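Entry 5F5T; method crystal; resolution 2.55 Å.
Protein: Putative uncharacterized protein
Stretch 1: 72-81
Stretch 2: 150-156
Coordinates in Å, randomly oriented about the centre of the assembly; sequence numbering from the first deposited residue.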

ATOM      1  N   VAL A  72       3.460  18.612   1.936  1.00 55.04           N
ATOM      2  CA  VAL A  72       3.239  17.364   2.660  1.00 58.21           C
ATOM      3  C   VAL A  72       4.478  16.980   3.469  1.00 56.56           C
ATOM      4  O   VAL A  72       5.606  16.939   2.966  1.00 63.59           O
ATOM      5  CB  VAL A  72       2.756  16.209   1.730  1.00 51.66           C
ATOM      6  CG1 VAL A  72       2.478  16.712   0.339  1.00 49.86           C
ATOM      7  CG2 VAL A  72       3.688  15.022   1.736  1.00 54.85           C
ATOM      8  N   ARG A  73       4.245  16.794   4.761  1.00 54.21           N
ATOM      9  CA  ARG A  73       5.288  16.466   5.717  1.00 58.23           C
ATOM     10  C   ARG A  73       4.993  15.138   6.400  1.00 58.47           C
ATOM     11  O   ARG A  73       5.728  14.718   7.294  1.00 58.90           O
ATOM     12  CB  ARG A  73       5.427  17.577   6.757  1.00 61.22           C
ATOM     13  CG  ARG A  73       5.891  18.897   6.183  1.00 60.91           C
ATOM     14  CD  ARG A  73       7.188  18.723   5.408  1.00 65.26           C
ATOM     15  NE  ARG A  73       7.668  19.989   4.861  1.00 91.73           N
ATOM     16  CZ  ARG A  73       7.651  20.303   3.571  1.00 83.63           C
ATOM     17  NH1 ARG A  73       7.174  19.442   2.680  1.00 71.33           N
ATOM     18  NH2 ARG A  73       8.111  21.479   3.168  1.00 96.06           N
ATOM     19  N   PHE A  74       3.892  14.503   6.005  1.00 56.31           N
ATOM     20  CA  PHE A  74       3.530  13.201   6.552  1.00 48.36           C
ATOM     21  C   PHE A  74       2.474  12.493   5.714  1.00 42.53           C
ATOM     22  O   PHE A  74       1.802  13.107   4.887  1.00 59.80           O
ATOM     23  CB  PHE A  74       3.032  13.339   7.995  1.00 45.58           C
ATOM     24  CG  PHE A  74       1.859  14.264   8.151  1.00 59.31           C
ATOM     25  CD1 PHE A  74       0.562  13.796   7.990  1.00 66.22           C
ATOM     26  CD2 PHE A  74       2.051  15.601   8.466  1.00 56.66           C
ATOM     27  CE1 PHE A  74      -0.521  14.644   8.135  1.00 58.77           C
ATOM     28  CE2 PHE A  74       0.973  16.454   8.612  1.00 59.41           C
ATOM     29  CZ  PHE A  74      -0.316  15.974   8.444  1.00 49.65           C
ATOM     30  N   VAL A  75       2.326  11.196   5.953  1.00 46.57           N
ATOM     31  CA  VAL A  75       1.247  10.421   5.358  1.00 62.09           C
ATOM     32  C   VAL A  75       0.158  10.194   6.404  1.00 63.00           C
ATOM     33  O   VAL A  75       0.448   9.924   7.570  1.00 74.11           O
ATOM     34  CB  VAL A  75       1.745   9.067   4.794  1.00 50.56           C
ATOM     35  CG1 VAL A  75       2.781   9.294   3.704  1.00 56.20           C
ATOM     36  CG2 VAL A  75       2.310   8.193   5.896  1.00 53.42           C
ATOM     37  N   GLY A  76      -1.090  10.394   6.000  1.00 51.10           N
ATOM     38  CA  GLY A  76      -2.224  10.188   6.881  1.00 48.46           C
ATOM     39  C   GLY A  76      -3.530  10.413   6.145  1.00 58.94           C
ATOM     40  O   GLY A  76      -3.532  10.932   5.029  1.00 48.34           O
ATOM     41  N   GLY A  77      -4.638  10.031   6.773  1.00 56.40           N
ATOM     42  CA  GLY A  77      -5.961  10.293   6.232  1.00 54.88           C
ATOM     43  C   GLY A  77      -6.589  11.519   6.866  1.00 54.49           C
ATOM     44  O   GLY A  77      -6.131  12.644   6.651  1.00 51.84           O
ATOM     45  N   VAL A  78      -7.642  11.301   7.650  1.00 54.59           N
ATOM     46  CA  VAL A  78      -8.292  12.387   8.376  1.00 67.53           C
ATOM     47  C   VAL A  78      -7.994  12.233   9.867  1.00 62.60           C
ATOM     48  O   VAL A  78      -8.049  11.131  10.413  1.00 74.86           O
ATOM     49  CB  VAL A  78      -9.824  12.420   8.128  1.00 58.06           C
ATOM     50  CG1 VAL A  78     -10.114  12.626   6.653  1.00 58.18           C
ATOM     51  CG2 VAL A  78     -10.483  11.142   8.607  1.00 78.23           C
ATOM     52  N   THR A  79      -7.659  13.340  10.519  1.00 62.90           N
ATOM     53  CA  THR A  79      -7.162  13.287  11.887  1.00 56.38           C
ATOM     54  C   THR A  79      -7.840  14.326  12.776  1.00 53.77           C
ATOM     55  O   THR A  79      -8.299  15.358  12.291  1.00 71.39           O
ATOM     56  CB  THR A  79      -5.627  13.503  11.908  1.00 86.89           C
ATOM     57  OG1 THR A  79      -5.014  12.652  10.930  1.00 85.88           O
ATOM     58  CG2 THR A  79      -5.033  13.203  13.277  1.00 97.07           C
ATOM     59  N   GLY A  80      -7.912  14.039  14.074  1.00 53.85           N
ATOM     60  CA  GLY A  80      -8.396  14.989  15.055  1.00 50.48           C
ATOM     61  C   GLY A  80      -9.906  15.080  15.124  1.00 67.63           C
ATOM     62  O   GLY A  80     -10.614  14.496  14.304  1.00 73.11           O
ATOM     63  N   VAL A  81     -10.397  15.834  16.102  1.00 66.16           N
ATOM     64  CA  VAL A  81     -11.828  16.035  16.271  1.00 66.42           C
ATOM     65  C   VAL A  81     -12.403  16.776  15.074  1.00 74.38           C
ATOM     66  O   VAL A  81     -13.518  16.496  14.637  1.00 79.71           O
ATOM     67  CB  VAL A  81     -12.143  16.824  17.555  1.00 70.28           C
ATOM     68  CG1 VAL A  81     -13.633  16.777  17.858  1.00 83.44           C
ATOM     69  CG2 VAL A  81     -11.336  16.280  18.723  1.00 79.89           C
ATOM     70  N   LEU A 150       9.626   8.141   6.930  1.00 53.45           N
ATOM     71  CA  LEU A 150       8.426   8.930   6.683  1.00 60.58           C
ATOM     72  C   LEU A 150       7.723   9.215   8.002  1.00 54.32           C
ATOM     73  O   LEU A 150       7.803   8.421   8.942  1.00 59.83           O
ATOM     74  CB  LEU A 150       7.467   8.198   5.743  1.00 53.51           C
ATOM     75  CG  LEU A 150       7.902   7.854   4.321  1.00 51.21           C
ATOM     76  CD1 LEU A 150       6.793   7.080   3.629  1.00 45.17           C
ATOM     77  CD2 LEU A 150       8.257   9.105   3.537  1.00 49.77           C
ATOM     78  N   ARG A 151       7.007  10.333   8.064  1.00 52.32           N
ATOM     79  CA  ARG A 151       6.207  10.631   9.240  1.00 49.22           C
ATOM     80  C   ARG A 151       4.777  10.200   8.948  1.00 65.49           C
ATOM     81  O   ARG A 151       4.280  10.371   7.834  1.00 51.45           O
ATOM     82  CB  ARG A 151       6.239  12.116   9.598  1.00 50.27           C
ATOM     83  CG  ARG A 151       7.624  12.668   9.876  1.00 70.15           C
ATOM     84  CD  ARG A 151       8.291  12.111  11.118  1.00 61.28           C
ATOM     85  NE  ARG A 151       7.503  12.096  12.338  1.00 61.72           N
ATOM     86  CZ  ARG A 151       7.912  11.473  13.438  1.00 65.75           C
ATOM     87  NH1 ARG A 151       9.073  10.833  13.424  1.00 62.56           N
ATOM     88  NH2 ARG A 151       7.176  11.476  14.541  1.00 59.72           N
ATOM     89  N   ARG A 152       4.121   9.634   9.950  1.00 51.38           N
ATOM     90  CA  ARG A 152       2.721   9.264   9.839  1.00 51.99           C
ATOM     91  C   ARG A 152       1.935  10.012  10.904  1.00 51.09           C
ATOM     92  O   ARG A 152       2.394  10.134  12.031  1.00 59.00           O
ATOM     93  CB  ARG A 152       2.572   7.752   9.995  1.00 56.93           C
ATOM     94  CG  ARG A 152       1.158   7.245  10.190  1.00 81.47           C
ATOM     95  CD  ARG A 152       1.182   5.735  10.349  1.00103.50           C
ATOM     96  NE  ARG A 152       2.118   5.327  11.395  1.00124.88           N
ATOM     97  CZ  ARG A 152       2.713   4.138  11.450  1.00128.76           C
ATOM     98  NH1 ARG A 152       2.478   3.230  10.513  1.00133.73           N
ATOM     99  NH2 ARG A 152       3.549   3.859  12.442  1.00116.27           N
ATOM    100  N   LYS A 153       0.752  10.511  10.562  1.00 63.74           N
ATOM    101  CA  LYS A 153       0.026  11.361  11.497  1.00 58.14           C
ATOM    102  C   LYS A 153      -0.731  10.542  12.527  1.00 85.41           C
ATOM    103  O   LYS A 153      -1.600   9.744  12.184  1.00 88.11           O
ATOM    104  CB  LYS A 153      -0.943  12.283  10.762  1.00 64.22           C
ATOM    105  CG  LYS A 153      -1.586  13.327  11.665  1.00 54.90           C
ATOM    106  CD  LYS A 153      -0.622  14.450  12.000  1.00 70.39           C
ATOM    107  CE  LYS A 153      -1.228  15.390  13.030  1.00 75.43           C
ATOM    108  NZ  LYS A 153      -2.606  15.800  12.646  1.00100.61           N
ATOM    109  N   GLY A 154      -0.378  10.749  13.792  1.00110.06           N
ATOM    110  CA  GLY A 154      -1.009  10.074  14.910  1.00110.47           C
ATOM    111  C   GLY A 154      -2.015  10.963  15.613  1.00118.52           C
ATOM    112  O   GLY A 154      -2.404  12.012  15.096  1.00117.96           O
ATOM    113  N   LYS A 155      -2.453  10.530  16.792  1.00123.59           N
ATOM    114  CA  LYS A 155      -3.431  11.284  17.569  1.00138.65           C
ATOM    115  C   LYS A 155      -2.901  12.645  18.011  1.00141.64           C
ATOM    116  O   LYS A 155      -3.614  13.646  17.933  1.00146.59           O
ATOM    117  CB  LYS A 155      -3.876  10.464  18.782  1.00151.10           C
ATOM    118  CG  LYS A 155      -4.699   9.240  18.402  1.00155.42           C
ATOM    119  CD  LYS A 155      -6.018   9.657  17.759  1.00159.20           C
ATOM    120  CE  LYS A 155      -6.072   9.337  16.269  1.00158.18           C
ATOM    121  NZ  LYS A 155      -6.968  10.304  15.567  1.00163.39           N
ATOM    122  N   ASN A 156      -1.658  12.681  18.480  1.00132.35           N
ATOM    123  CA  ASN A 156      -0.962  13.944  18.696  1.00127.04           C
ATOM    124  C   ASN A 156       0.387  13.909  17.986  1.00108.11           C
ATOM    125  O   ASN A 156       1.153  12.957  18.133  1.00109.80           O
ATOM    126  CB  ASN A 156      -0.798  14.250  20.189  1.00145.97           C
ATOM    127  CG  ASN A 156       0.103  13.258  20.903  1.00156.92           C
ATOM    128  OD1 ASN A 156       1.329  13.389  20.882  1.00160.66           O
ATOM    129  ND2 ASN A 156      -0.500  12.276  21.562  1.00157.98           N
TER

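Two backbone hydrogen bonds hold this contact together, and both belong to Val75. Its amide N donates to Arg151 O at 2.8 Å, with an angle of 164° at the hydrogen. Its carbonyl O accepts from Lys153 N at 3.1 Å, with an angle of 154°. Both bonds are close to straight. Val75 thus reaches the residues before and after Arg152, and the two backbones form a single beta bridge at Val75 and Arg152. The CA atoms of Val75 and Arg152 lie 4.9 Å apart. Leu150 to Lys153 belong to a strand that begins earlier in the chain. Val75 lies in a loop, and this is the single bridge between the stretches.

A weaker contact supports the bridge. Arg152 CA approaches Val75 O at 3.3 Å, with an angle of 145° at the hydrogen. The carbonyl therefore receives a CA-H group as well as the amide of Lys153. Just before the bridge, Phe74 CA sits 3.2 Å from Arg151 O, the same oxygen that accepts from Val75 N. Arg73 O also comes near, 3.5 Å from Arg151 CB.

No hydrogen bond across the contact involves a side chain. The arginines spend their polar ends in other ways. Arg73 NH1 donates to Val72 O at 3.0 Å within its own stretch, and its guanidinium is also bonded elsewhere in the structure. The side chain of Arg151 starts out sideways and its end leads away, with NE and NH2 bonded to a residue bordering one of the stretches. Arg152 points away from stretch 1 and its NE is bonded elsewhere in the structure, yet its CB still lies 4.1 Å from Val75 CG2.

The main packing is between Phe74 and Lys153, whose CA-to-CB bonds both point toward the opposite stretch. Lys153 CD lies over one face of the Phe74 ring, 4.0 Å from the ring centroid and 18° off the normal. This is a CH-pi contact, made by the aliphatic part of the lysine. Lower on the chain, Lys153 CB is 3.5 Å from Phe74 CD1. At the base of the side chain, Phe74 CB and Arg151 CB are 3.8 Å apart.

Gly76 makes no close contact, its CA lying 4.6 Å from Lys153 CB. A CB at this position would point toward stretch 2 and lie only 3.1 Å from Lys153 CB, which is tight. The absence of a side chain lets the backbone pass here without that crowding.

Farther along, Thr79 also points toward stretch 2. Its OG1 is 3.6 Å from Lys153 CG, and its CG2 is 3.4 Å from Gly154 O. These are packing contacts. Lys153 therefore touches both Phe74 and Thr79, and it has more area covered by the other stretch than any other residue here.

The contact thins out at Lys155. Its side chain begins by pointing away, but its end comes back, bringing NZ to 4.2 Å from Thr79 CG2 and 4.1 Å from Gly80 N. Lys155 is poorly ordered, so these distances deserve caution. Together the two stretches bury 478 Å², both sides summed.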